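Local coordinates for intracellular protein transport protein USO1 (Saccharomyces cerevisiae S288c, PDB 6LSU) that is required for protein transport from the ER to the Golgi complex, this chain being the globular head of the homodimeric, coiled-coil tethering protein, at residues F376-D385 against P398-L408. Sequence-based numbering, arbitrary orientation.
Sequences FSKIDVPYFD and PIKLIPVVSIL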
loop_
_atom_site.group_PDB
_atom_site.type_symbol
_atom_site.label_atom_id
_atom_site.label_comp_id
_atom_site.label_asym_id
_atom_site.label_seq_id
_atom_site.Cartn_x
_atom_site.Cartn_y
_atom_site.Cartn_z
ATOM N N PHE A 376 -20.873 -7.833 2.901
ATOM C CA PHE A 376 -20.164 -7.822 1.598
ATOM C C PHE A 376 -20.896 -8.690 0.576
ATOM O O PHE A 376 -21.147 -8.256 -0.563
ATOM C CB PHE A 376 -18.722 -8.288 1.793
ATOM C CG PHE A 376 -17.843 -7.879 0.644
ATOM C CD1 PHE A 376 -17.408 -6.568 0.534
ATOM C CD2 PHE A 376 -17.503 -8.802 -0.336
ATOM C CE1 PHE A 376 -16.614 -6.194 -0.532
ATOM C CE2 PHE A 376 -16.746 -8.420 -1.420
ATOM C CZ PHE A 376 -16.302 -7.125 -1.526
ATOM N N SER A 377 -21.257 -9.898 0.962
ATOM C CA SER A 377 -21.930 -10.871 0.069
ATOM C C SER A 377 -23.263 -10.340 -0.449
ATOM O O SER A 377 -23.757 -10.948 -1.337
ATOM C CB SER A 377 -22.183 -12.151 0.742
ATOM O OG SER A 377 -23.118 -11.898 1.766
ATOM N N LYS A 378 -23.802 -9.240 0.086
ATOM C CA LYS A 378 -25.136 -8.684 -0.301
ATOM C C LYS A 378 -24.985 -7.404 -1.104
ATOM O O LYS A 378 -26.001 -6.863 -1.633
ATOM C CB LYS A 378 -25.987 -8.432 0.936
ATOM C CG LYS A 378 -26.027 -9.602 1.912
ATOM C CD LYS A 378 -27.163 -9.518 2.872
ATOM C CE LYS A 378 -26.968 -8.478 3.947
ATOM N NZ LYS A 378 -27.811 -8.791 5.116
ATOM N N ILE A 379 -23.746 -6.948 -1.275
ATOM C CA ILE A 379 -23.501 -5.701 -2.041
ATOM C C ILE A 379 -23.582 -5.983 -3.554
ATOM O O ILE A 379 -22.952 -6.952 -4.074
ATOM C CB ILE A 379 -22.187 -5.082 -1.629
ATOM C CG1 ILE A 379 -22.168 -4.880 -0.120
ATOM C CG2 ILE A 379 -21.976 -3.824 -2.438
ATOM C CD1 ILE A 379 -20.869 -4.339 0.414
ATOM N N ASP A 380 -24.341 -5.124 -4.234
ATOM C CA ASP A 380 -24.598 -5.129 -5.691
ATOM C C ASP A 380 -24.123 -3.782 -6.251
ATOM O O ASP A 380 -24.201 -2.752 -5.558
ATOM C CB ASP A 380 -26.075 -5.357 -5.993
ATOM C CG ASP A 380 -26.595 -6.744 -5.633
ATOM O OD1 ASP A 380 -25.854 -7.754 -5.884
ATOM O OD2 ASP A 380 -27.750 -6.818 -5.102
ATOM N N VAL A 381 -23.634 -3.750 -7.479
ATOM C CA VAL A 381 -23.207 -2.447 -8.041
ATOM C C VAL A 381 -24.007 -2.200 -9.315
ATOM O O VAL A 381 -24.306 -3.108 -10.078
ATOM C CB VAL A 381 -21.675 -2.343 -8.149
ATOM C CG1 VAL A 381 -21.028 -3.689 -8.331
ATOM C CG2 VAL A 381 -21.204 -1.362 -9.204
ATOM N N PRO A 382 -24.530 -0.976 -9.467
ATOM C CA PRO A 382 -25.345 -0.588 -10.619
ATOM C C PRO A 382 -24.480 -0.658 -11.888
ATOM O O PRO A 382 -23.327 -0.217 -11.840
ATOM C CB PRO A 382 -25.727 0.859 -10.274
ATOM C CG PRO A 382 -24.534 1.319 -9.437
ATOM C CD PRO A 382 -24.335 0.130 -8.524
ATOM N N TYR A 383 -25.020 -1.223 -12.964
ATOM C CA TYR A 383 -24.417 -1.206 -14.318
ATOM C C TYR A 383 -25.443 -0.631 -15.304
ATOM O O TYR A 383 -26.665 -0.618 -15.001
ATOM C CB TYR A 383 -23.862 -2.594 -14.650
ATOM C CG TYR A 383 -22.468 -2.724 -14.108
ATOM C CD1 TYR A 383 -22.239 -3.122 -12.803
ATOM C CD2 TYR A 383 -21.376 -2.308 -14.852
ATOM C CE1 TYR A 383 -20.957 -3.207 -12.286
ATOM C CE2 TYR A 383 -20.081 -2.387 -14.353
ATOM C CZ TYR A 383 -19.870 -2.845 -13.060
ATOM O OH TYR A 383 -18.615 -2.932 -12.522
ATOM N N PHE A 384 -24.950 -0.092 -16.429
ATOM C CA PHE A 384 -25.782 0.503 -17.536
ATOM C C PHE A 384 -25.831 -0.436 -18.802
ATOM O O PHE A 384 -24.787 -1.001 -19.272
ATOM C CB PHE A 384 -25.395 1.990 -17.751
ATOM C CG PHE A 384 -26.187 2.638 -18.853
ATOM C CD1 PHE A 384 -27.513 2.945 -18.611
ATOM C CD2 PHE A 384 -25.654 2.871 -20.119
ATOM C CE1 PHE A 384 -28.292 3.519 -19.600
ATOM C CE2 PHE A 384 -26.435 3.445 -21.112
ATOM C CZ PHE A 384 -27.754 3.767 -20.848
ATOM N N ASP A 385 -27.059 -0.686 -19.284
ATOM C CA ASP A 385 -27.456 -1.186 -20.635
ATOM C C ASP A 385 -26.862 -2.553 -20.989
ATOM O O ASP A 385 -25.785 -2.956 -20.548
ATOM C CB ASP A 385 -27.252 -0.128 -21.736
ATOM C CG ASP A 385 -25.918 -0.098 -22.483
ATOM O OD1 ASP A 385 -25.065 -0.970 -22.243
ATOM O OD2 ASP A 385 -25.738 0.816 -23.312
ATOM N N PRO A 398 -32.688 -0.467 -18.118
ATOM C CA PRO A 398 -31.332 -0.633 -18.661
ATOM C C PRO A 398 -30.253 -0.752 -17.567
ATOM O O PRO A 398 -29.163 -1.224 -17.838
ATOM C CB PRO A 398 -31.117 0.674 -19.444
ATOM C CG PRO A 398 -31.898 1.690 -18.630
ATOM C CD PRO A 398 -33.149 0.931 -18.228
ATOM N N ILE A 399 -30.587 -0.288 -16.360
ATOM C CA ILE A 399 -29.777 -0.453 -15.122
ATOM C C ILE A 399 -29.918 -1.908 -14.665
ATOM O O ILE A 399 -31.068 -2.371 -14.517
ATOM C CB ILE A 399 -30.214 0.521 -14.007
ATOM C CG1 ILE A 399 -30.613 1.907 -14.535
ATOM C CG2 ILE A 399 -29.128 0.612 -12.944
ATOM C CD1 ILE A 399 -32.122 2.126 -14.713
ATOM N N LYS A 400 -28.793 -2.589 -14.450
ATOM C CA LYS A 400 -28.727 -3.971 -13.916
ATOM C C LYS A 400 -27.824 -3.940 -12.676
ATOM O O LYS A 400 -26.878 -3.161 -12.669
ATOM C CB LYS A 400 -28.269 -4.914 -15.032
ATOM C CG LYS A 400 -28.151 -6.381 -14.629
ATOM C CD LYS A 400 -29.345 -6.933 -13.833
ATOM C CE LYS A 400 -29.347 -8.446 -13.706
ATOM N NZ LYS A 400 -30.174 -8.909 -12.566
ATOM N N LEU A 401 -28.182 -4.652 -11.609
ATOM C CA LEU A 401 -27.342 -4.728 -10.398
ATOM C C LEU A 401 -26.534 -6.015 -10.453
ATOM O O LEU A 401 -27.148 -7.080 -10.581
ATOM C CB LEU A 401 -28.243 -4.703 -9.171
ATOM C CG LEU A 401 -28.976 -3.385 -8.957
ATOM C CD1 LEU A 401 -30.145 -3.597 -8.020
ATOM C CD2 LEU A 401 -28.042 -2.323 -8.407
ATOM N N ILE A 402 -25.208 -5.921 -10.403
ATOM C CA ILE A 402 -24.331 -7.127 -10.376
ATOM C C ILE A 402 -23.748 -7.248 -8.984
ATOM O O ILE A 402 -23.340 -6.261 -8.384
ATOM C CB ILE A 402 -23.253 -7.067 -11.469
ATOM C CG1 ILE A 402 -23.889 -6.962 -12.865
ATOM C CG2 ILE A 402 -22.344 -8.263 -11.369
ATOM C CD1 ILE A 402 -24.095 -5.550 -13.342
ATOM N N PRO A 403 -23.709 -8.472 -8.436
ATOM C CA PRO A 403 -23.030 -8.734 -7.176
ATOM C C PRO A 403 -21.535 -8.427 -7.276
ATOM O O PRO A 403 -20.908 -8.791 -8.238
ATOM C CB PRO A 403 -23.244 -10.208 -6.904
ATOM C CG PRO A 403 -24.376 -10.586 -7.776
ATOM C CD PRO A 403 -24.310 -9.679 -8.990
ATOM N N VAL A 404 -21.028 -7.711 -6.261
ATOM C CA VAL A 404 -19.590 -7.314 -6.138
ATOM C C VAL A 404 -18.722 -8.578 -6.256
ATOM O O VAL A 404 -17.778 -8.608 -7.016
ATOM C CB VAL A 404 -19.417 -6.489 -4.861
ATOM C CG1 VAL A 404 -18.217 -6.865 -4.004
ATOM C CG2 VAL A 404 -19.378 -5.023 -5.229
ATOM N N VAL A 405 -19.110 -9.684 -5.675
ATOM C CA VAL A 405 -18.206 -10.872 -5.705
ATOM C C VAL A 405 -18.024 -11.333 -7.163
ATOM O O VAL A 405 -16.903 -11.653 -7.541
ATOM C CB VAL A 405 -18.704 -11.983 -4.786
ATOM C CG1 VAL A 405 -17.886 -13.243 -4.949
ATOM C CG2 VAL A 405 -18.677 -11.503 -3.359
ATOM N N SER A 406 -19.108 -11.400 -7.937
ATOM C CA SER A 406 -19.076 -11.675 -9.400
ATOM C C SER A 406 -18.095 -10.729 -10.124
ATOM O O SER A 406 -17.192 -11.255 -10.826
ATOM C CB SER A 406 -20.491 -11.593 -9.970
ATOM O OG SER A 406 -21.250 -12.682 -9.460
ATOM N N ILE A 407 -18.184 -9.406 -9.941
ATOM C CA ILE A 407 -17.242 -8.442 -10.604
ATOM C C ILE A 407 -15.795 -8.774 -10.225
ATOM O O ILE A 407 -14.947 -8.664 -11.017
ATOM C CB ILE A 407 -17.558 -6.984 -10.278
ATOM C CG1 ILE A 407 -19.016 -6.651 -10.579
ATOM C CG2 ILE A 407 -16.625 -6.039 -11.053
ATOM C CD1 ILE A 407 -19.296 -5.222 -10.415
ATOM N N LEU A 408 -15.523 -9.119 -8.985
ATOM C CA LEU A 408 -14.149 -9.416 -8.561
ATOM C C LEU A 408 -13.625 -10.588 -9.401
ATOM O O LEU A 408 -12.561 -10.491 -9.951
ATOM C CB LEU A 408 -14.124 -9.727 -7.062
ATOM C CG LEU A 408 -14.339 -8.511 -6.174
ATOM C CD1 LEU A 408 -14.306 -8.925 -4.717
ATOM C CD2 LEU A 408 -13.280 -7.436 -6.380
HETATM O O HOH W 1 -21.178 -9.408 -4.069
#
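Val381 pairs with Ile402, and Tyr383 with Lys400, in a two-stranded antiparallel beta hairpin. Strands 380-384 and 399-403 form it within ARM 7 of the globular head, between helix 370-376 and helix 404-414. Each of these pairs is joined by two N-H...O=C hydrogen bonds, one in each direction. Val381, Tyr383 and Ile402 share the sheet face that packs on helix 404-414. The Tyr383 side chain lies across that of Ile402 at about a right angle. Tyr383 CG is anti to the carbonyl carbon (chi1 -86°), which puts the ring and OH by Ile407 CD1; the Ile407 side chain comes from the opposite direction. On the other face, Leu401 CD2 lies 3.9 Å from Pro382 CA. At the hairpin base, Ile379 and Val404 run side by side, their CG2 atoms 4.0 Å apart. The Phe376 side chain crosses Val404 at about a right angle. Leu408 CD1 lies at the edge of the Phe376 ring, 4.1 Å from Phe376 CE2. Phe376 also packs against Leu342 of helix 337-346 and Val366 of helix 354-366. Ile379 O takes an almost straight bond from Val404 N (3.0 Å, 177°) and another from a water, whose oxygen accepts a hydrogen bond from Val405 N at 2.6 Å.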